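Local coordinates for protein copper-transporting ATPase RAN1 (Arabidopsis thaliana, PDB 3DXS) that probably transports copper across a membrane at the cost of ATP, and is represented here by a metal-binding domain of this P-type ATPase, at residues K3-V8 with Q39-V44; T9-A14 with A33-L38; M25-V30 with N49-E54; G29-S34 with D43-P48. The protein carries 1 engineered substitution. All coordinates share one frame; numbering follows the deposited sequence.

The four contacts lie within one small ferredoxin-like domain. Contacts 1 and 4 lie in the same antiparallel sheet and both use strand 41-46. Contact 1 pairs it with strand 2-9 and contact 4 with strand 30-36; their centres are about 10 Å apart. Contact 2 joins the metal-binding loop to the far end of strand 30-36. It holds Cys13, one of the two cysteines that bind the zinc ion, and shares a lithium-bound water with contact 1. Contact 3 sits at the other end of the domain, its centre about 19 Å from that of contact 2 and about 7 Å from that of contact 4. The side chain of Val8 in contact 1 is about 11 Å from the zinc ion.

Contact 1 of 4, residues K3-V8 with Q39-V44; sequences KIQVGV and QNRADV. With LI (lithium ion), chain C.
Ile4, Val6 and Val8 share five backbone hydrogen bonds with Val44, Ala42 and Asn40, and strands 3-8 and 41-44 run antiparallel at 157°. Ile4 and Val44 bond both ways, as do Val6 and Ala42. The fifth is Val8 N to Asn40 O at 2.8 Å. On the other edge, toward strand 30-36, Asn40 and Arg41 both face Ala36 in a G1 beta bulge.

The apolar contacts are on the face of Ile4, Val6, Ala42 and Val44. Val8 CG2 meets Ala42 CB at 4.0 Å. Ile56 and Ile60 of helix 53-63 pack against Ile4 and Val6.

The polar contacts are on the other face. The Gln5 amide stacks over the Arg41 guanidinium, the planes 11° apart, with Gln5 CD 3.3 Å from Arg41 NH2. Bends at chi2 (-87°) and chi3 turn Arg41 back toward Asp43. NE meets the syn lone pair of Asp43 OD1 at 2.8 Å, and Arg41 NH2 meets Asp43 OD2 at 3.0 Å. An alanine at Arg41 would probably leave Asp43 without its guanidinium mate and Gln5 without its stack. Gln5 NE2 hydrogen-bonds Glu73, Lys3 NZ forms a salt bridge with it, and a water links Lys3 NZ to Asp43 OD2.

Asn40 OD1 binds the lithium ion at 2.1 Å, with three waters. Residues 3-8 and 41-44 thus have an apolar face and a polar, partly charged one, where Arg41 probably offsets the Asp43 charge.

Contact 2 of 4, residues T9-A14 with A33-L38; sequences TGMTCA and ASVALL. With ZN (zinc ion), chain B.
Met11 packs tightly against Leu37 and Val35. Leu37 CG is anti to the backbone N (chi1 172°), and its two methyls lie against the metal-binding loop. Leu37 CD1 touches Met11 CB at 3.6 Å and approaches Cys13 O at 3.7 Å. The other methyl packs on the backbone of Cys13; Leu37 CD2 is 3.8 Å from Cys13 C. Two residues earlier, in strand 30-36, Val35 is crossed by the Met11 side chain. Met11 SD is 3.6 Å from Val35 CG1. The bend at chi3 (-68°) keeps Met11 CE 3.8 Å from Val35 CG1. Met11 is buried, and it also touches Cys16 and Val20 of helix 14-25. An alanine at Leu37 would probably open a gap beside Met11 CB and leave the Cys13 backbone without its apolar neighbour.

The other side is looser and wetter. Here one water lies within hydrogen-bonding distance of Met11 O (2.7 Å) and of Leu37 O. This water is a ligand of the lithium ion, and it bridges the loop and the residues after strand 30-36. Thr12 and Ala14 lie at the surface and add little.

Cys13 points its CB away from residues 33-38. Its SG binds the zinc ion at 2.2 Å, together with Cys16 SG. Cys13 is also the N-cap of helix 14-25, its side chain capping a backbone N of that helix. This is the GMTCxxC metal-binding loop of heavy-metal-associated domains. Its methionine packs inward, and its cysteines, which in relatives bind copper(I), hold zinc in this crystal.

Contact 3 of 4, residues M25-V30 with N49-E54; sequences MNVNGV and NLVKEE
Val27 to Val30 form a type II beta turn, closed by Val30 N to Val27 O at 3.0 Å, and its Gly29 lies against Leu50, with their CA atoms 4.9 Å apart. In this ferredoxin-like fold the turn leads from helix 14-25 into strand 30-36. The facing loop leads from strand 41-46 into helix 53-63. A CB at Gly29 would clash with Leu50 CB and Val51 CG1, and at a phi of 105° it would also press on the carbonyl O of Asn28. Gly29 CA packs directly on Leu50 CB at 3.7 Å.

The side-chain contact is largely apolar and centres on Val51. Its CG1 lies between the backbone N and the carbonyl carbon (chi1 65°). From there it packs on the turn; Val51 CG1 is 3.9 Å from Gly29 C. Val51 CB touches Asn28 O at 3.5 Å. Val51 is buried and also packs on Phe46 and Ile56. Leu50 sits on the surface, its two methyls near the tip of Asn28; Leu50 CD2 is 3.9 Å from Asn28 OD1. On the inner side Val27 and Val51 cross at about a right angle, with Val27 CG1 3.7 Å from Val51 CG2.

Contact 4 of 4, residues G29-S34 with D43-P48; sequences GVFKAS and DVVFDP
Val45 meets Phe31 and Lys32 at a classic beta bulge. Val45 O accepts from both of their backbone nitrogens, Phe31 N at 2.8 Å and Lys32 N at 3.3 Å. Val45 N returns a bond to Lys32 O. The register shifts by one residue here. Val45 CG1 (chi1 178°) and Phe31 CG (chi1 171°) are each anti to their own backbone N. The two side chains lie side by side, pointing the same way, and Val45 CG1 is 4.0 Å from Phe31 CD2. Val45 CB also rests on Lys32 CB at 4.1 Å.

Asp43 pairs with Ser34 through two backbone bonds, one in each direction. Asp43 CB lies 3.7 Å from Ser34 O. In one of two Ser34 conformers a water bridges Ser34 OG and Asp43 O.

Gly29 works through its carbonyl. Gly29 O accepts from Asp47 N at 2.9 Å, and Phe46 CA makes a CA-H...O contact with Gly29 O at 3.3 Å. Asp47 OD1 in turn bonds Asn49 N.

On the face of Val30, Ala33, Val44 and Phe46, Val30 CG1 meets Val44 CG1 at 3.9 Å, the two side chains crossing at about a right angle. These contacts join strands 30-36 and 41-46, an antiparallel beta hairpin at one side of the sheet. Leu24 and Met25 of helix 14-25 and Ile56 of helix 53-63 pack on this face. On the other face Val45 touches Lys3 of strand 2-9, which runs along the far side of strand 41-46.

Contact 1 of 4, residues K3-V8 with Q39-V44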
loop_
_atom_site.group_PDB
_atom_site.type_symbol
_atom_site.label_atom_id
_atom_site.label_comp_id
_atom_site.label_asym_id
_atom_site.label_seq_id
_atom_site.Cartn_x
_atom_site.Cartn_y
_atom_site.Cartn_z
ATOM N N LYS A 3 -10.289 1.681 4.762
ATOM C CA LYS A 3 -9.648 1.509 3.448
ATOM C C LYS A 3 -9.080 2.817 2.932
ATOM O O LYS A 3 -9.757 3.838 2.909
ATOM C CB LYS A 3 -10.641 0.940 2.423
ATOM C CG LYS A 3 -10.020 0.621 1.062
ATOM C CD LYS A 3 -11.049 0.064 0.087
ATOM C CE LYS A 3 -10.441 -0.342 -1.257
ATOM N NZ LYS A 3 -11.487 -0.710 -2.282
ATOM N N ILE A 4 -7.820 2.757 2.536
ATOM C CA ILE A 4 -7.103 3.928 1.968
ATOM C C ILE A 4 -6.590 3.644 0.566
ATOM O O ILE A 4 -6.307 2.511 0.193
ATOM C CB ILE A 4 -5.937 4.441 2.848
ATOM C CG1 ILE A 4 -4.934 3.319 3.167
ATOM C CG2 ILE A 4 -6.486 5.087 4.088
ATOM C CD1 ILE A 4 -3.773 3.732 4.034
ATOM N N GLN A 5 -6.505 4.723 -0.194
ATOM C CA GLN A 5 -5.910 4.730 -1.524
ATOM C C GLN A 5 -4.570 5.415 -1.447
ATOM O O GLN A 5 -4.474 6.601 -1.177
ATOM C CB GLN A 5 -6.828 5.467 -2.508
ATOM C CG GLN A 5 -8.221 4.884 -2.565
ATOM C CD GLN A 5 -9.208 5.708 -3.385
ATOM O OE1 GLN A 5 -8.885 6.795 -3.878
ATOM N NE2 GLN A 5 -10.425 5.186 -3.534
ATOM N N VAL A 6 -3.528 4.622 -1.639
ATOM C CA VAL A 6 -2.151 5.096 -1.528
ATOM C C VAL A 6 -1.546 5.299 -2.901
ATOM O O VAL A 6 -1.659 4.465 -3.794
ATOM C CB VAL A 6 -1.282 4.093 -0.721
ATOM C CG1 VAL A 6 0.062 4.696 -0.386
ATOM C CG2 VAL A 6 -1.993 3.661 0.548
ATOM N N GLY A 7 -0.899 6.437 -3.059
ATOM C CA GLY A 7 -0.133 6.715 -4.268
ATOM C C GLY A 7 1.247 6.119 -4.114
ATOM O O GLY A 7 1.869 6.209 -3.061
ATOM N N VAL A 8 1.698 5.480 -5.182
ATOM C CA VAL A 8 3.020 4.870 -5.232
ATOM C C VAL A 8 3.736 5.229 -6.523
ATOM O O VAL A 8 3.191 5.060 -7.614
ATOM C CB VAL A 8 2.916 3.340 -5.145
ATOM C CG1 VAL A 8 4.315 2.706 -5.068
ATOM C CG2 VAL A 8 2.014 2.918 -3.960
ATOM N N GLN A 39 -1.830 2.726 -12.538
ATOM C CA GLN A 39 -2.474 3.920 -11.949
ATOM C C GLN A 39 -1.725 4.530 -10.776
ATOM O O GLN A 39 -2.173 5.498 -10.168
ATOM C CB GLN A 39 -3.914 3.612 -11.555
ATOM C CG GLN A 39 -4.835 3.438 -12.755
ATOM C CD GLN A 39 -4.686 4.551 -13.794
ATOM O OE1 GLN A 39 -4.407 5.702 -13.461
ATOM N NE2 GLN A 39 -4.896 4.208 -15.064
ATOM N N ASN A 40 -0.557 3.964 -10.494
ATOM C CA ASN A 40 0.290 4.394 -9.355
ATOM C C ASN A 40 -0.430 4.265 -8.028
ATOM O O ASN A 40 -0.320 5.119 -7.154
ATOM C CB ASN A 40 0.771 5.847 -9.480
ATOM C CG ASN A 40 1.598 6.089 -10.723
ATOM O OD1 ASN A 40 1.884 5.167 -11.482
ATOM N ND2 ASN A 40 1.984 7.338 -10.939
ATOM N N ARG A 41 -1.184 3.192 -7.913
ATOM C CA ARG A 41 -2.099 2.988 -6.779
ATOM C C ARG A 41 -1.925 1.684 -6.046
ATOM O O ARG A 41 -1.696 0.639 -6.625
ATOM C CB ARG A 41 -3.550 3.081 -7.269
ATOM C CG ARG A 41 -4.082 4.504 -7.384
ATOM C CD ARG A 41 -4.684 5.002 -6.069
ATOM N NE ARG A 41 -5.892 4.268 -5.734
ATOM C CZ ARG A 41 -7.106 4.578 -6.188
ATOM N NH1 ARG A 41 -7.294 5.632 -6.987
ATOM N NH2 ARG A 41 -8.137 3.836 -5.848
ATOM N N ALA A 42 -2.049 1.795 -4.737
ATOM C CA ALA A 42 -2.205 0.652 -3.849
ATOM C C ALA A 42 -3.343 0.923 -2.884
ATOM O O ALA A 42 -3.300 1.851 -2.079
ATOM C CB ALA A 42 -0.886 0.368 -3.080
ATOM N N ASP A 43 -4.361 0.098 -3.009
ATOM C CA ASP A 43 -5.566 0.198 -2.193
ATOM C C ASP A 43 -5.491 -0.807 -1.057
ATOM O O ASP A 43 -5.354 -2.009 -1.257
ATOM C CB ASP A 43 -6.801 -0.009 -3.057
ATOM C CG ASP A 43 -7.000 1.116 -4.032
ATOM O OD1 ASP A 43 -6.283 2.121 -3.909
ATOM O OD2 ASP A 43 -7.866 0.984 -4.922
ATOM N N VAL A 44 -5.558 -0.281 0.153
ATOM C CA VAL A 44 -5.283 -1.070 1.358
ATOM C C VAL A 44 -6.402 -1.028 2.386
ATOM O O VAL A 44 -6.828 0.026 2.857
ATOM C CB VAL A 44 -3.947 -0.611 2.017
ATOM C CG1 VAL A 44 -3.574 -1.513 3.180
ATOM C CG2 VAL A 44 -2.811 -0.568 0.978
HETATM LI LI LI C . 2.927 4.496 -13.196
HETATM O O HOH W 1 -9.742 -1.268 -4.354
HETATM O O HOH W 2 4.323 3.633 -9.538
HETATM O O HOH W 3 4.473 5.634 -13.318
HETATM O O HOH W 4 1.599 4.883 -14.624
HETATM O O HOH W 5 3.421 2.899 -12.278
#

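Contact 2 of 4, residues T9-A14 with A33-L38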
loop_
_atom_site.group_PDB
_atom_site.type_symbol
_atom_site.label_atom_id
_atom_site.label_comp_id
_atom_site.label_asym_id
_atom_site.label_seq_id
_atom_site.Cartn_x
_atom_site.Cartn_y
_atom_site.Cartn_z
ATOM N N THR A 9 4.951 5.742 -6.373
ATOM C CA THR A 9 5.765 6.019 -7.555
ATOM C C THR A 9 6.999 5.135 -7.614
ATOM O O THR A 9 7.601 4.756 -6.614
ATOM C CB THR A 9 6.083 7.521 -7.729
ATOM O OG1 THR A 9 6.891 7.996 -6.648
ATOM C CG2 THR A 9 4.791 8.324 -7.804
ATOM N N GLY A 10 7.298 4.740 -8.833
ATOM C CA GLY A 10 8.465 3.926 -9.104
ATOM C C GLY A 10 8.191 2.554 -9.655
ATOM O O GLY A 10 9.102 1.868 -10.100
ATOM N N MET A 11 6.931 2.149 -9.618
ATOM C CA MET A 11 6.546 0.833 -10.157
ATOM C C MET A 11 6.513 0.885 -11.661
ATOM O O MET A 11 5.776 1.684 -12.240
ATOM C CB MET A 11 5.163 0.391 -9.666
ATOM C CG MET A 11 4.979 0.388 -8.157
ATOM S SD MET A 11 3.405 -0.359 -7.710
ATOM C CE MET A 11 2.279 0.877 -8.367
ATOM N N THR A 12 7.299 0.024 -12.294
ATOM C CA THR A 12 7.342 -0.011 -13.768
ATOM C C THR A 12 7.271 -1.391 -14.394
ATOM O O THR A 12 7.439 -1.556 -15.596
ATOM C CB THR A 12 8.565 0.750 -14.332
ATOM O OG1 THR A 12 9.773 0.099 -13.935
ATOM C CG2 THR A 12 8.599 2.205 -13.858
ATOM N N CYS A 13 7.004 -2.383 -13.577
ATOM C CA CYS A 13 6.733 -3.737 -14.086
ATOM C C CYS A 13 5.885 -4.551 -13.138
ATOM O O CYS A 13 5.607 -4.146 -12.018
ATOM C CB CYS A 13 8.020 -4.490 -14.415
ATOM S SG CYS A 13 8.924 -5.109 -12.971
ATOM N N ALA A 14 5.495 -5.712 -13.616
ATOM C CA ALA A 14 4.641 -6.623 -12.836
ATOM C C ALA A 14 5.304 -7.008 -11.525
ATOM O O ALA A 14 4.661 -7.076 -10.487
ATOM C CB ALA A 14 4.268 -7.875 -13.646
ATOM N N ALA A 33 -4.564 -5.961 0.129
ATOM C CA ALA A 33 -3.810 -4.978 -0.662
ATOM C C ALA A 33 -3.949 -5.262 -2.148
ATOM O O ALA A 33 -3.658 -6.353 -2.631
ATOM C CB ALA A 33 -2.327 -4.969 -0.235
ATOM N N SER A 34 -4.434 -4.257 -2.847
ATOM C CA SER A 34 -4.642 -4.344 -4.285
ATOM C C SER A 34 -3.901 -3.220 -4.992
ATOM O O SER A 34 -4.208 -2.042 -4.824
ATOM C CB SER A 34 -6.134 -4.281 -4.593
ATOM O OG SER A 34 -6.840 -5.277 -3.865
ATOM N N VAL A 35 -2.919 -3.626 -5.768
ATOM C CA VAL A 35 -2.019 -2.702 -6.449
ATOM C C VAL A 35 -2.351 -2.631 -7.916
ATOM O O VAL A 35 -2.532 -3.647 -8.581
ATOM C CB VAL A 35 -0.552 -3.137 -6.286
ATOM C CG1 VAL A 35 0.378 -2.126 -6.941
ATOM C CG2 VAL A 35 -0.199 -3.334 -4.810
ATOM N N ALA A 36 -2.454 -1.398 -8.384
ATOM C CA ALA A 36 -2.715 -1.085 -9.784
ATOM C C ALA A 36 -1.504 -0.414 -10.406
ATOM O O ALA A 36 -1.306 0.793 -10.320
ATOM C CB ALA A 36 -3.958 -0.196 -9.922
ATOM N N LEU A 37 -0.693 -1.247 -11.032
ATOM C CA LEU A 37 0.557 -0.822 -11.640
ATOM C C LEU A 37 0.352 0.419 -12.487
ATOM O O LEU A 37 1.085 1.387 -12.369
ATOM C CB LEU A 37 1.160 -1.943 -12.499
ATOM C CG LEU A 37 2.363 -1.569 -13.346
ATOM C CD1 LEU A 37 3.537 -1.147 -12.461
ATOM C CD2 LEU A 37 2.724 -2.754 -14.244
ATOM N N LEU A 38 -0.671 0.384 -13.325
ATOM C CA LEU A 38 -0.859 1.444 -14.337
ATOM C C LEU A 38 -1.234 2.784 -13.720
ATOM O O LEU A 38 -0.956 3.843 -14.290
ATOM C CB LEU A 38 -1.896 1.053 -15.399
ATOM C CG LEU A 38 -1.348 0.282 -16.605
ATOM C CD1 LEU A 38 -0.518 -0.919 -16.196
ATOM C CD2 LEU A 38 -2.513 -0.126 -17.506
HETATM ZN ZN ZN B . 9.838 -3.426 -11.805
HETATM O O HOH W 5 3.421 2.899 -12.278
#

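Contact 3 of 4, residues M25-V30 with N49-E54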
loop_
_atom_site.group_PDB
_atom_site.type_symbol
_atom_site.label_atom_id
_atom_site.label_comp_id
_atom_site.label_asym_id
_atom_site.label_seq_id
_atom_site.Cartn_x
_atom_site.Cartn_y
_atom_site.Cartn_z
ATOM N N MET A 25 1.198 -7.044 2.479
ATOM C CA MET A 25 0.498 -8.206 3.091
ATOM C C MET A 25 1.283 -8.733 4.291
ATOM O O MET A 25 0.782 -9.516 5.110
ATOM C CB MET A 25 0.221 -9.306 2.072
ATOM C CG MET A 25 -0.920 -8.951 1.124
ATOM S SD MET A 25 -2.443 -8.430 1.936
ATOM C CE MET A 25 -2.864 -9.869 2.917
ATOM N N ASN A 26 2.513 -8.272 4.382
ATOM C CA ASN A 26 3.389 -8.612 5.505
ATOM C C ASN A 26 3.296 -7.604 6.635
ATOM O O ASN A 26 3.920 -7.763 7.672
ATOM C CB ASN A 26 4.838 -8.770 5.064
ATOM C CG ASN A 26 5.129 -10.159 4.529
ATOM O OD1 ASN A 26 4.292 -11.053 4.609
ATOM N ND2 ASN A 26 6.319 -10.342 3.979
ATOM N N VAL A 27 2.504 -6.571 6.431
ATOM C CA VAL A 27 2.285 -5.568 7.487
ATOM C C VAL A 27 1.164 -6.051 8.408
ATOM O O VAL A 27 0.039 -6.240 7.984
ATOM C CB VAL A 27 1.936 -4.174 6.900
ATOM C CG1 VAL A 27 1.618 -3.158 8.000
ATOM C CG2 VAL A 27 3.068 -3.652 6.036
ATOM N N ASN A 28 1.493 -6.269 9.674
ATOM C CA ASN A 28 0.471 -6.731 10.641
ATOM C C ASN A 28 -0.669 -5.736 10.692
ATOM O O ASN A 28 -0.460 -4.557 10.910
ATOM C CB ASN A 28 1.050 -6.904 12.054
ATOM C CG ASN A 28 0.089 -7.611 12.995
ATOM O OD1 ASN A 28 -0.252 -7.094 14.069
ATOM N ND2 ASN A 28 -0.357 -8.795 12.600
ATOM N N GLY A 29 -1.869 -6.241 10.471
ATOM C CA GLY A 29 -3.094 -5.435 10.477
ATOM C C GLY A 29 -3.668 -5.152 9.100
ATOM O O GLY A 29 -4.811 -4.723 8.957
ATOM N N VAL A 30 -2.860 -5.375 8.079
ATOM C CA VAL A 30 -3.352 -5.250 6.698
ATOM C C VAL A 30 -4.116 -6.503 6.311
ATOM O O VAL A 30 -3.596 -7.621 6.398
ATOM C CB VAL A 30 -2.210 -4.968 5.694
ATOM C CG1 VAL A 30 -2.698 -5.110 4.251
ATOM C CG2 VAL A 30 -1.646 -3.587 5.963
ATOM N N ASN A 49 -6.482 -0.515 14.559
ATOM C CA ASN A 49 -6.015 -0.862 15.914
ATOM C C ASN A 49 -4.599 -1.395 15.852
ATOM O O ASN A 49 -3.857 -1.342 16.824
ATOM C CB ASN A 49 -6.915 -1.886 16.610
ATOM C CG ASN A 49 -8.159 -1.263 17.217
ATOM O OD1 ASN A 49 -8.498 -0.106 16.953
ATOM N ND2 ASN A 49 -8.842 -2.029 18.048
ATOM N N LEU A 50 -4.238 -1.902 14.680
ATOM C CA LEU A 50 -2.973 -2.643 14.500
ATOM C C LEU A 50 -1.970 -1.925 13.612
ATOM O O LEU A 50 -0.785 -2.225 13.610
ATOM C CB LEU A 50 -3.232 -4.037 13.932
ATOM C CG LEU A 50 -3.910 -5.015 14.901
ATOM C CD1 LEU A 50 -4.218 -6.347 14.218
ATOM C CD2 LEU A 50 -3.030 -5.212 16.130
ATOM N N VAL A 51 -2.472 -0.990 12.842
ATOM C CA VAL A 51 -1.618 -0.261 11.897
ATOM C C VAL A 51 -2.310 0.981 11.410
ATOM O O VAL A 51 -3.526 1.060 11.337
ATOM C CB VAL A 51 -1.178 -1.175 10.707
ATOM C CG1 VAL A 51 -2.360 -1.605 9.851
ATOM C CG2 VAL A 51 -0.119 -0.488 9.851
ATOM N N LYS A 52 -1.505 1.976 11.102
ATOM C CA LYS A 52 -2.039 3.226 10.559
ATOM C C LYS A 52 -1.402 3.588 9.234
ATOM O O LYS A 52 -0.492 2.930 8.747
ATOM C CB LYS A 52 -1.917 4.374 11.564
ATOM C CG LYS A 52 -2.852 4.244 12.792
ATOM C CD LYS A 52 -4.316 3.956 12.404
ATOM C CE LYS A 52 -5.316 4.505 13.434
ATOM N NZ LYS A 52 -5.059 4.065 14.838
ATOM N N GLU A 53 -1.935 4.654 8.666
ATOM C CA GLU A 53 -1.602 5.066 7.300
ATOM C C GLU A 53 -0.111 5.266 7.108
ATOM O O GLU A 53 0.468 4.881 6.091
ATOM C CB GLU A 53 -2.389 6.323 6.904
ATOM C CG GLU A 53 -3.830 5.978 6.588
ATOM C CD GLU A 53 -4.787 7.135 6.729
ATOM O OE1 GLU A 53 -4.454 8.238 6.242
ATOM O OE2 GLU A 53 -5.877 6.926 7.320
ATOM N N GLU A 54 0.499 5.850 8.117
ATOM C CA GLU A 54 1.919 6.197 8.080
ATOM C C GLU A 54 2.775 4.938 7.989
ATOM O O GLU A 54 3.821 4.908 7.357
ATOM C CB GLU A 54 2.311 7.022 9.315
ATOM C CG GLU A 54 1.594 8.366 9.421
ATOM C CD GLU A 54 0.287 8.298 10.206
ATOM O OE1 GLU A 54 -0.278 7.194 10.348
ATOM O OE2 GLU A 54 -0.178 9.357 10.681
#

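Contact 4 of 4, residues G29-S34 with D43-P48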
loop_
_atom_site.group_PDB
_atom_site.type_symbol
_atom_site.label_atom_id
_atom_site.label_comp_id
_atom_site.label_asym_id
_atom_site.label_seq_id
_atom_site.Cartn_x
_atom_site.Cartn_y
_atom_site.Cartn_z
ATOM N N GLY A 29 -1.869 -6.241 10.471
ATOM C CA GLY A 29 -3.094 -5.435 10.477
ATOM C C GLY A 29 -3.668 -5.152 9.100
ATOM O O GLY A 29 -4.811 -4.723 8.957
ATOM N N VAL A 30 -2.860 -5.375 8.079
ATOM C CA VAL A 30 -3.352 -5.250 6.698
ATOM C C VAL A 30 -4.116 -6.503 6.311
ATOM O O VAL A 30 -3.596 -7.621 6.398
ATOM C CB VAL A 30 -2.210 -4.968 5.694
ATOM C CG1 VAL A 30 -2.698 -5.110 4.251
ATOM C CG2 VAL A 30 -1.646 -3.587 5.963
ATOM N N PHE A 31 -5.361 -6.294 5.885
ATOM C CA PHE A 31 -6.264 -7.396 5.511
ATOM C C PHE A 31 -6.215 -7.693 4.026
ATOM O O PHE A 31 -6.226 -8.849 3.611
ATOM C CB PHE A 31 -7.709 -7.107 5.945
ATOM C CG PHE A 31 -8.711 -8.098 5.414
ATOM C CD1 PHE A 31 -8.831 -9.355 5.994
ATOM C CD2 PHE A 31 -9.525 -7.789 4.331
ATOM C CE1 PHE A 31 -9.743 -10.286 5.508
ATOM C CE2 PHE A 31 -10.443 -8.717 3.842
ATOM C CZ PHE A 31 -10.550 -9.967 4.433
ATOM N N LYS A 32 -6.148 -6.634 3.233
ATOM C CA LYS A 32 -6.106 -6.761 1.769
ATOM C C LYS A 32 -5.332 -5.615 1.143
ATOM O O LYS A 32 -5.420 -4.473 1.568
ATOM C CB LYS A 32 -7.526 -6.793 1.182
ATOM C CG LYS A 32 -7.630 -7.390 -0.223
ATOM C CD LYS A 32 -9.097 -7.503 -0.647
ATOM C CE LYS A 32 -9.281 -8.284 -1.945
ATOM N NZ LYS A 32 -10.715 -8.399 -2.321
ATOM N N ALA A 33 -4.564 -5.961 0.129
ATOM C CA ALA A 33 -3.810 -4.978 -0.662
ATOM C C ALA A 33 -3.949 -5.262 -2.148
ATOM O O ALA A 33 -3.658 -6.353 -2.631
ATOM C CB ALA A 33 -2.327 -4.969 -0.235
ATOM N N SER A 34 -4.434 -4.257 -2.847
ATOM C CA SER A 34 -4.642 -4.344 -4.285
ATOM C C SER A 34 -3.901 -3.220 -4.992
ATOM O O SER A 34 -4.208 -2.042 -4.824
ATOM C CB SER A 34 -6.134 -4.281 -4.593
ATOM O OG SER A 34 -6.840 -5.277 -3.865
ATOM N N ASP A 43 -4.361 0.098 -3.009
ATOM C CA ASP A 43 -5.566 0.198 -2.193
ATOM C C ASP A 43 -5.491 -0.807 -1.057
ATOM O O ASP A 43 -5.354 -2.009 -1.257
ATOM C CB ASP A 43 -6.801 -0.009 -3.057
ATOM C CG ASP A 43 -7.000 1.116 -4.032
ATOM O OD1 ASP A 43 -6.283 2.121 -3.909
ATOM O OD2 ASP A 43 -7.866 0.984 -4.922
ATOM N N VAL A 44 -5.558 -0.281 0.153
ATOM C CA VAL A 44 -5.283 -1.070 1.358
ATOM C C VAL A 44 -6.402 -1.028 2.386
ATOM O O VAL A 44 -6.828 0.026 2.857
ATOM C CB VAL A 44 -3.947 -0.611 2.017
ATOM C CG1 VAL A 44 -3.574 -1.513 3.180
ATOM C CG2 VAL A 44 -2.811 -0.568 0.978
ATOM N N VAL A 45 -6.850 -2.224 2.712
ATOM C CA VAL A 45 -7.848 -2.464 3.760
ATOM C C VAL A 45 -7.109 -2.923 5.006
ATOM O O VAL A 45 -6.345 -3.877 4.961
ATOM C CB VAL A 45 -8.882 -3.513 3.332
ATOM C CG1 VAL A 45 -9.863 -3.765 4.458
ATOM C CG2 VAL A 45 -9.629 -3.058 2.059
ATOM N N PHE A 46 -7.295 -2.187 6.092
ATOM C CA PHE A 46 -6.493 -2.401 7.301
ATOM C C PHE A 46 -7.281 -2.151 8.578
ATOM O O PHE A 46 -8.276 -1.438 8.592
ATOM C CB PHE A 46 -5.239 -1.500 7.290
ATOM C CG PHE A 46 -5.540 -0.012 7.447
ATOM C CD1 PHE A 46 -5.899 0.748 6.358
ATOM C CD2 PHE A 46 -5.462 0.614 8.673
ATOM C CE1 PHE A 46 -6.189 2.095 6.500
ATOM C CE2 PHE A 46 -5.733 1.960 8.812
ATOM C CZ PHE A 46 -6.096 2.696 7.725
ATOM N N ASP A 47 -6.776 -2.762 9.633
ATOM C CA ASP A 47 -7.330 -2.633 10.993
ATOM C C ASP A 47 -6.566 -1.531 11.734
ATOM O O ASP A 47 -5.405 -1.730 12.086
ATOM C CB ASP A 47 -7.185 -3.966 11.744
ATOM C CG ASP A 47 -7.562 -3.870 13.211
ATOM O OD1 ASP A 47 -7.969 -2.788 13.667
ATOM O OD2 ASP A 47 -7.432 -4.894 13.909
ATOM N N PRO A 48 -7.188 -0.358 11.937
ATOM C CA PRO A 48 -6.497 0.791 12.528
ATOM C C PRO A 48 -6.020 0.567 13.952
ATOM O O PRO A 48 -5.209 1.333 14.462
ATOM C CB PRO A 48 -7.537 1.918 12.481
ATOM C CG PRO A 48 -8.792 1.307 12.098
ATOM C CD PRO A 48 -8.555 -0.029 11.508
HETATM O O HOH W 6 -7.623 -3.871 -1.295
#